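Local atomic coordinates of ornithine carbamoyltransferase (Gloeobacter violaceus, PDB entry 3GD5), a protein that probably catalyses the reversible transfer of the carbamoyl group from carbamoyl phosphate to ornithine, giving citrulline and phosphate in arginine biosynthesis. Residues A223-L229 with L259-A264; A267-L273 with R290-E296. Residue numbers count along the deposited sequence, not the author numbering.

Overall arrangement
Both interactions lie in the Asp/Orn-binding domain, centres about 13 Å apart, where inner strand 228-231 of its parallel sheet neighbours 268-271, outermost within this chain. Interaction 1 brings the entrance of strand 228-231 against the end of helix 257-261; the chain then enters strand 268-271, the first element of interaction 2. These strands join the contacts: His227 O lies 2.7 Å from Ile268 N, and Leu229 N 2.8 Å from Ile268 O, both probable hydrogen bonds. Leu260 CD2 packs 3.4 Å from Arg290 CD. Interaction 2 reaches the active site, since Cys272 and Leu273 probably bind carbamoyl phosphate; in interaction 1, the Leu229 side chain remains about 12 Å from that of Asp232, a likely ornithine ligand.

Interaction 1. Residues A223-L229 with L259-A264; sequences ARGAHIL and LLNCAA
Residues 223-229 make a type II beta turn from Ala223 to Ala226, closed by Ala226 N to Ala223 O at 3.0 Å, and then enter strand 228-231. Arg224 (phi/psi -58/121) and Gly225 (76/9) hold the turn's central positions, the positive phi of Gly225 suiting a residue without a side chain. Segment 259-264 begins helical at Leu259 and Leu260 and is extended by Ala263. The backbones come nearest at Gly225 and Ala263, whose CA atoms are 4.5 Å apart. Ala264 N donates to Ala226 O at 2.9 Å, and Gly225 N makes a weak bond to Cys262 O at 3.3 Å. Cys262 O also receives a nearly linear CA-H...O contact from Arg224 CA at 2.9 Å.

Leu229, with the largest area covered here, points toward the other segment. Its m,t rotamer sets CD1 4.0 Å from both Leu259 CG and Leu260 CD2, while CD2 reaches Ala263 CB at 4.4 Å. Leu259 is t,p, which carries its CD1 to 3.4 Å from Ala223 CB. Leu260, with chi1 off-well at -103° and chi2 t, starts away from the strand, yet its CD2 turns back to Leu229. His227 (chi1 m) has ND1 4.0 Å from Ala264 CB. Arg224 (t,t,p) directs CA-to-CB away, and its guanidinium forms a salt bridge with Glu221.

Helix 219-223, the turn, strand 228-231, helix 257-261 and the return toward parallel strand 268-271 belong to the Rossmann-like alpha/beta fold of the Asp/Orn-binding domain.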
loop_
_atom_site.group_PDB
_atom_site.type_symbol
_atom_site.label_atom_id
_atom_site.label_comp_id
_atom_site.label_asym_id
_atom_site.label_seq_id
_atom_site.Cartn_x
_atom_site.Cartn_y
_atom_site.Cartn_z
ATOM N N ALA A 223 -1.529 16.226 -42.576
ATOM C CA ALA A 223 -1.009 15.037 -43.236
ATOM C C ALA A 223 -0.844 15.156 -44.749
ATOM O O ALA A 223 -0.040 14.433 -45.347
ATOM C CB ALA A 223 -1.899 13.834 -42.908
ATOM N N ARG A 224 -1.592 16.057 -45.377
ATOM C CA ARG A 224 -1.488 16.192 -46.822
ATOM C C ARG A 224 -0.058 16.516 -47.248
ATOM O O ARG A 224 0.526 17.514 -46.811
ATOM C CB ARG A 224 -2.455 17.262 -47.341
ATOM C CG ARG A 224 -2.639 17.211 -48.861
ATOM C CD ARG A 224 -3.914 17.909 -49.352
ATOM N NE ARG A 224 -3.843 19.369 -49.294
ATOM C CZ ARG A 224 -4.059 20.096 -48.199
ATOM N NH1 ARG A 224 -4.364 19.504 -47.049
ATOM N NH2 ARG A 224 -3.976 21.422 -48.259
ATOM N N GLY A 225 0.508 15.648 -48.083
ATOM C CA GLY A 225 1.862 15.851 -48.567
ATOM C C GLY A 225 2.987 15.540 -47.592
ATOM O O GLY A 225 4.150 15.842 -47.868
ATOM N N ALA A 226 2.663 14.940 -46.452
ATOM C CA ALA A 226 3.692 14.617 -45.468
ATOM C C ALA A 226 4.414 13.332 -45.843
ATOM O O ALA A 226 3.813 12.415 -46.396
ATOM C CB ALA A 226 3.064 14.478 -44.084
ATOM N N HIS A 227 5.710 13.274 -45.550
ATOM C CA HIS A 227 6.515 12.085 -45.840
ATOM C C HIS A 227 6.568 11.240 -44.573
ATOM O O HIS A 227 6.992 10.086 -44.595
ATOM C CB HIS A 227 7.938 12.489 -46.214
ATOM C CG HIS A 227 8.005 13.507 -47.305
ATOM N ND1 HIS A 227 7.982 13.172 -48.642
ATOM C CD2 HIS A 227 8.064 14.859 -47.256
ATOM C CE1 HIS A 227 8.025 14.273 -49.369
ATOM N NE2 HIS A 227 8.075 15.310 -48.553
ATOM N N ILE A 228 6.129 11.836 -43.469
ATOM C CA ILE A 228 6.154 11.173 -42.178
ATOM C C ILE A 228 4.947 11.551 -41.330
ATOM O O ILE A 228 4.701 12.728 -41.079
ATOM C CB ILE A 228 7.434 11.573 -41.382
ATOM C CG1 ILE A 228 8.681 11.314 -42.222
ATOM C CG2 ILE A 228 7.521 10.794 -40.069
ATOM C CD1 ILE A 228 9.581 12.542 -42.343
ATOM N N LEU A 229 4.181 10.552 -40.911
ATOM C CA LEU A 229 3.049 10.793 -40.020
ATOM C C LEU A 229 3.531 10.323 -38.638
ATOM O O LEU A 229 3.980 9.190 -38.477
ATOM C CB LEU A 229 1.818 10.007 -40.469
ATOM C CG LEU A 229 1.216 10.467 -41.801
ATOM C CD1 LEU A 229 -0.029 9.652 -42.095
ATOM C CD2 LEU A 229 0.872 11.956 -41.735
ATOM N N LEU A 259 -5.927 8.534 -43.145
ATOM C CA LEU A 259 -4.961 9.610 -42.957
ATOM C C LEU A 259 -3.724 9.380 -43.813
ATOM O O LEU A 259 -3.167 10.317 -44.387
ATOM C CB LEU A 259 -4.560 9.717 -41.486
ATOM C CG LEU A 259 -3.724 10.958 -41.162
ATOM C CD1 LEU A 259 -4.539 12.200 -41.477
ATOM C CD2 LEU A 259 -3.316 10.953 -39.699
ATOM N N LEU A 260 -3.299 8.125 -43.889
ATOM C CA LEU A 260 -2.134 7.740 -44.680
ATOM C C LEU A 260 -2.344 8.072 -46.149
ATOM O O LEU A 260 -1.437 8.537 -46.842
ATOM C CB LEU A 260 -1.887 6.238 -44.556
ATOM C CG LEU A 260 -0.765 5.751 -43.645
ATOM C CD1 LEU A 260 -0.731 4.230 -43.652
ATOM C CD2 LEU A 260 0.562 6.316 -44.130
ATOM N N ASN A 261 -3.554 7.822 -46.621
ATOM C CA ASN A 261 -3.880 8.064 -48.012
ATOM C C ASN A 261 -3.771 9.536 -48.403
ATOM O O ASN A 261 -3.625 9.859 -49.585
ATOM C CB ASN A 261 -5.284 7.543 -48.304
ATOM C CG ASN A 261 -5.495 7.263 -49.770
ATOM O OD1 ASN A 261 -4.781 6.447 -50.364
ATOM N ND2 ASN A 261 -6.471 7.939 -50.371
ATOM N N CYS A 262 -3.828 10.419 -47.409
ATOM C CA CYS A 262 -3.751 11.859 -47.644
ATOM C C CYS A 262 -2.325 12.395 -47.674
ATOM O O CYS A 262 -2.108 13.564 -47.982
ATOM C CB CYS A 262 -4.527 12.607 -46.561
ATOM S SG CYS A 262 -6.238 12.080 -46.367
ATOM N N ALA A 263 -1.357 11.548 -47.351
ATOM C CA ALA A 263 0.037 11.967 -47.323
ATOM C C ALA A 263 0.779 11.539 -48.585
ATOM O O ALA A 263 0.187 10.956 -49.495
ATOM C CB ALA A 263 0.720 11.382 -46.092
ATOM N N ALA A 264 2.076 11.834 -48.638
ATOM C CA ALA A 264 2.892 11.457 -49.786
ATOM C C ALA A 264 2.800 9.947 -49.967
ATOM O O ALA A 264 2.366 9.233 -49.062
ATOM C CB ALA A 264 4.337 11.872 -49.566
#

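Interaction 2. Residues A267-L273 with R290-E296; sequences AIVLHCL and RSRIWDE
Arg290, Ile293 and Glu296 lose the most surface: Arg290 meets the start of strand 268-271, while Ile293 and Glu296 share its far end. Arg290 runs out through m,t,t, with chi4 near -70° turning the guanidinium, and NH1 donates to Ala267 O at 2.8 Å; NH2 bonds to Ala265 O. On the extended strand (Val269 phi/psi -115/123), Val269 N donates to Arg290 O at 2.9 Å, and Arg292 N returns a bond to Val269 O at 3.1 Å. These two bonds make a single bridge of Val269 with Ser291, CA to CA 4.7 Å. Arg292 sets CG 3.5 Å from Ile268 CG1, which lies over one guanidinium face.

Arg292 is the N-cap of helix 293-312, so the chain passes from that bridge straight into its last helix; the strand belongs to the Rossmann-like Asp/Orn-binding domain. Ile293, in the m,t rotamer, places CD1 3.5 Å from His271 CB and CG2 3.7 Å from Leu273 CD2. Leu273, with positive phi (73/157) where the chain turns after the strand, points toward segment 290-296, its CD1 3.8 Å from Trp294 CZ3.

Glu296, one turn on and fully extended (t,t), takes His271 N on OE2 at 2.9 Å. Water 1 donates to His271 O (2.7 Å) and Ile293 O (2.9 Å). The Glu296 side chain is about 3 Å from that of Gln140, a probable carbamoyl phosphate ligand like Cys272 and Leu273; Asp295 salt-bridges Arg102 of a second subunit.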
loop_
_atom_site.group_PDB
_atom_site.type_symbol
_atom_site.label_atom_id
_atom_site.label_comp_id
_atom_site.label_asym_id
_atom_site.label_seq_id
_atom_site.Cartn_x
_atom_site.Cartn_y
_atom_site.Cartn_z
ATOM N N ALA A 267 5.209 7.886 -47.807
ATOM C CA ALA A 267 5.032 8.260 -46.411
ATOM C C ALA A 267 5.392 7.153 -45.428
ATOM O O ALA A 267 5.069 5.977 -45.625
ATOM C CB ALA A 267 3.599 8.720 -46.169
ATOM N N ILE A 268 6.060 7.565 -44.357
ATOM C CA ILE A 268 6.490 6.677 -43.288
ATOM C C ILE A 268 5.682 7.015 -42.033
ATOM O O ILE A 268 5.250 8.159 -41.858
ATOM C CB ILE A 268 8.015 6.859 -43.029
ATOM C CG1 ILE A 268 8.788 5.739 -43.727
ATOM C CG2 ILE A 268 8.321 6.903 -41.548
ATOM C CD1 ILE A 268 8.600 5.712 -45.220
ATOM N N VAL A 269 5.458 6.015 -41.180
ATOM C CA VAL A 269 4.708 6.214 -39.939
ATOM C C VAL A 269 5.598 5.981 -38.718
ATOM O O VAL A 269 6.187 4.909 -38.564
ATOM C CB VAL A 269 3.493 5.258 -39.841
ATOM C CG1 VAL A 269 2.782 5.457 -38.507
ATOM C CG2 VAL A 269 2.528 5.518 -40.988
ATOM N N LEU A 270 5.697 6.992 -37.858
ATOM C CA LEU A 270 6.509 6.896 -36.648
ATOM C C LEU A 270 5.666 7.012 -35.388
ATOM O O LEU A 270 4.668 7.732 -35.357
ATOM C CB LEU A 270 7.586 7.994 -36.615
ATOM C CG LEU A 270 8.687 7.972 -37.680
ATOM C CD1 LEU A 270 9.744 9.019 -37.357
ATOM C CD2 LEU A 270 9.312 6.591 -37.737
ATOM N N HIS A 271 6.070 6.284 -34.352
ATOM C CA HIS A 271 5.390 6.325 -33.060
ATOM C C HIS A 271 6.479 6.092 -32.018
ATOM O O HIS A 271 7.184 5.091 -32.069
ATOM C CB HIS A 271 4.307 5.236 -32.979
ATOM C CG HIS A 271 3.442 5.337 -31.759
ATOM N ND1 HIS A 271 2.063 5.314 -31.819
ATOM C CD2 HIS A 271 3.760 5.436 -30.445
ATOM C CE1 HIS A 271 1.571 5.390 -30.595
ATOM N NE2 HIS A 271 2.578 5.464 -29.743
ATOM N N CYS A 272 6.635 7.025 -31.087
ATOM C CA CYS A 272 7.666 6.897 -30.057
ATOM C C CYS A 272 7.443 5.765 -29.033
ATOM O O CYS A 272 8.376 5.397 -28.327
ATOM C CB CYS A 272 7.829 8.226 -29.315
ATOM S SG CYS A 272 6.320 8.799 -28.533
ATOM N N LEU A 273 6.216 5.238 -28.958
ATOM C CA LEU A 273 5.830 4.142 -28.048
ATOM C C LEU A 273 5.711 4.532 -26.569
ATOM O O LEU A 273 6.302 5.518 -26.133
ATOM C CB LEU A 273 6.804 2.967 -28.190
ATOM C CG LEU A 273 6.873 2.317 -29.580
ATOM C CD1 LEU A 273 7.899 1.201 -29.582
ATOM C CD2 LEU A 273 5.496 1.781 -29.976
ATOM N N ARG A 290 4.316 0.603 -43.970
ATOM C CA ARG A 290 4.790 1.990 -43.906
ATOM C C ARG A 290 5.367 2.341 -42.542
ATOM O O ARG A 290 5.980 3.394 -42.359
ATOM C CB ARG A 290 3.654 2.960 -44.239
ATOM C CG ARG A 290 3.252 2.965 -45.708
ATOM C CD ARG A 290 2.020 3.825 -45.927
ATOM N NE ARG A 290 1.686 3.961 -47.341
ATOM C CZ ARG A 290 2.408 4.655 -48.215
ATOM N NH1 ARG A 290 3.507 5.283 -47.817
ATOM N NH2 ARG A 290 2.035 4.710 -49.491
ATOM N N SER A 291 5.167 1.445 -41.587
ATOM C CA SER A 291 5.660 1.645 -40.237
ATOM C C SER A 291 7.174 1.517 -40.129
ATOM O O SER A 291 7.775 0.638 -40.752
ATOM C CB SER A 291 5.011 0.626 -39.301
ATOM O OG SER A 291 5.640 0.634 -38.033
ATOM N N ARG A 292 7.784 2.396 -39.337
ATOM C CA ARG A 292 9.227 2.346 -39.103
ATOM C C ARG A 292 9.470 2.383 -37.595
ATOM O O ARG A 292 10.592 2.586 -37.126
ATOM C CB ARG A 292 9.929 3.521 -39.778
ATOM C CG ARG A 292 9.853 3.472 -41.295
ATOM C CD ARG A 292 10.593 2.278 -41.848
ATOM N NE ARG A 292 10.461 2.205 -43.297
ATOM C CZ ARG A 292 9.413 1.685 -43.929
ATOM N NH1 ARG A 292 8.400 1.177 -43.239
ATOM N NH2 ARG A 292 9.370 1.687 -45.252
ATOM N N ILE A 293 8.392 2.158 -36.851
ATOM C CA ILE A 293 8.399 2.159 -35.390
ATOM C C ILE A 293 9.504 1.338 -34.719
ATOM O O ILE A 293 10.148 1.819 -33.779
ATOM C CB ILE A 293 7.030 1.689 -34.868
ATOM C CG1 ILE A 293 5.973 2.735 -35.223
ATOM C CG2 ILE A 293 7.075 1.461 -33.362
ATOM C CD1 ILE A 293 4.562 2.286 -34.934
ATOM N N TRP A 294 9.723 0.112 -35.194
ATOM C CA TRP A 294 10.742 -0.758 -34.616
ATOM C C TRP A 294 12.145 -0.228 -34.916
ATOM O O TRP A 294 13.017 -0.257 -34.040
ATOM C CB TRP A 294 10.561 -2.204 -35.114
ATOM C CG TRP A 294 9.140 -2.713 -34.894
ATOM C CD1 TRP A 294 8.340 -3.318 -35.818
ATOM C CD2 TRP A 294 8.335 -2.568 -33.706
ATOM N NE1 TRP A 294 7.090 -3.547 -35.291
ATOM C CE2 TRP A 294 7.059 -3.099 -33.998
ATOM C CE3 TRP A 294 8.568 -2.037 -32.429
ATOM C CZ2 TRP A 294 6.013 -3.115 -33.062
ATOM C CZ3 TRP A 294 7.528 -2.050 -31.496
ATOM C CH2 TRP A 294 6.264 -2.587 -31.822
ATOM N N ASP A 295 12.368 0.272 -36.134
ATOM C CA ASP A 295 13.674 0.846 -36.476
ATOM C C ASP A 295 13.867 2.119 -35.644
ATOM O O ASP A 295 14.954 2.403 -35.138
ATOM C CB ASP A 295 13.754 1.203 -37.971
ATOM C CG ASP A 295 13.722 -0.023 -38.878
ATOM O OD1 ASP A 295 14.205 -1.096 -38.466
ATOM O OD2 ASP A 295 13.232 0.091 -40.018
ATOM N N GLU A 296 12.792 2.881 -35.506
ATOM C CA GLU A 296 12.808 4.118 -34.737
ATOM C C GLU A 296 13.182 3.842 -33.278
ATOM O O GLU A 296 13.921 4.607 -32.666
ATOM C CB GLU A 296 11.428 4.769 -34.818
ATOM C CG GLU A 296 11.230 5.994 -33.950
ATOM C CD GLU A 296 9.769 6.406 -33.883
ATOM O OE1 GLU A 296 9.473 7.470 -33.302
ATOM O OE2 GLU A 296 8.914 5.660 -34.411
HETATM O O HOH W 1 9.575 3.881 -31.893
#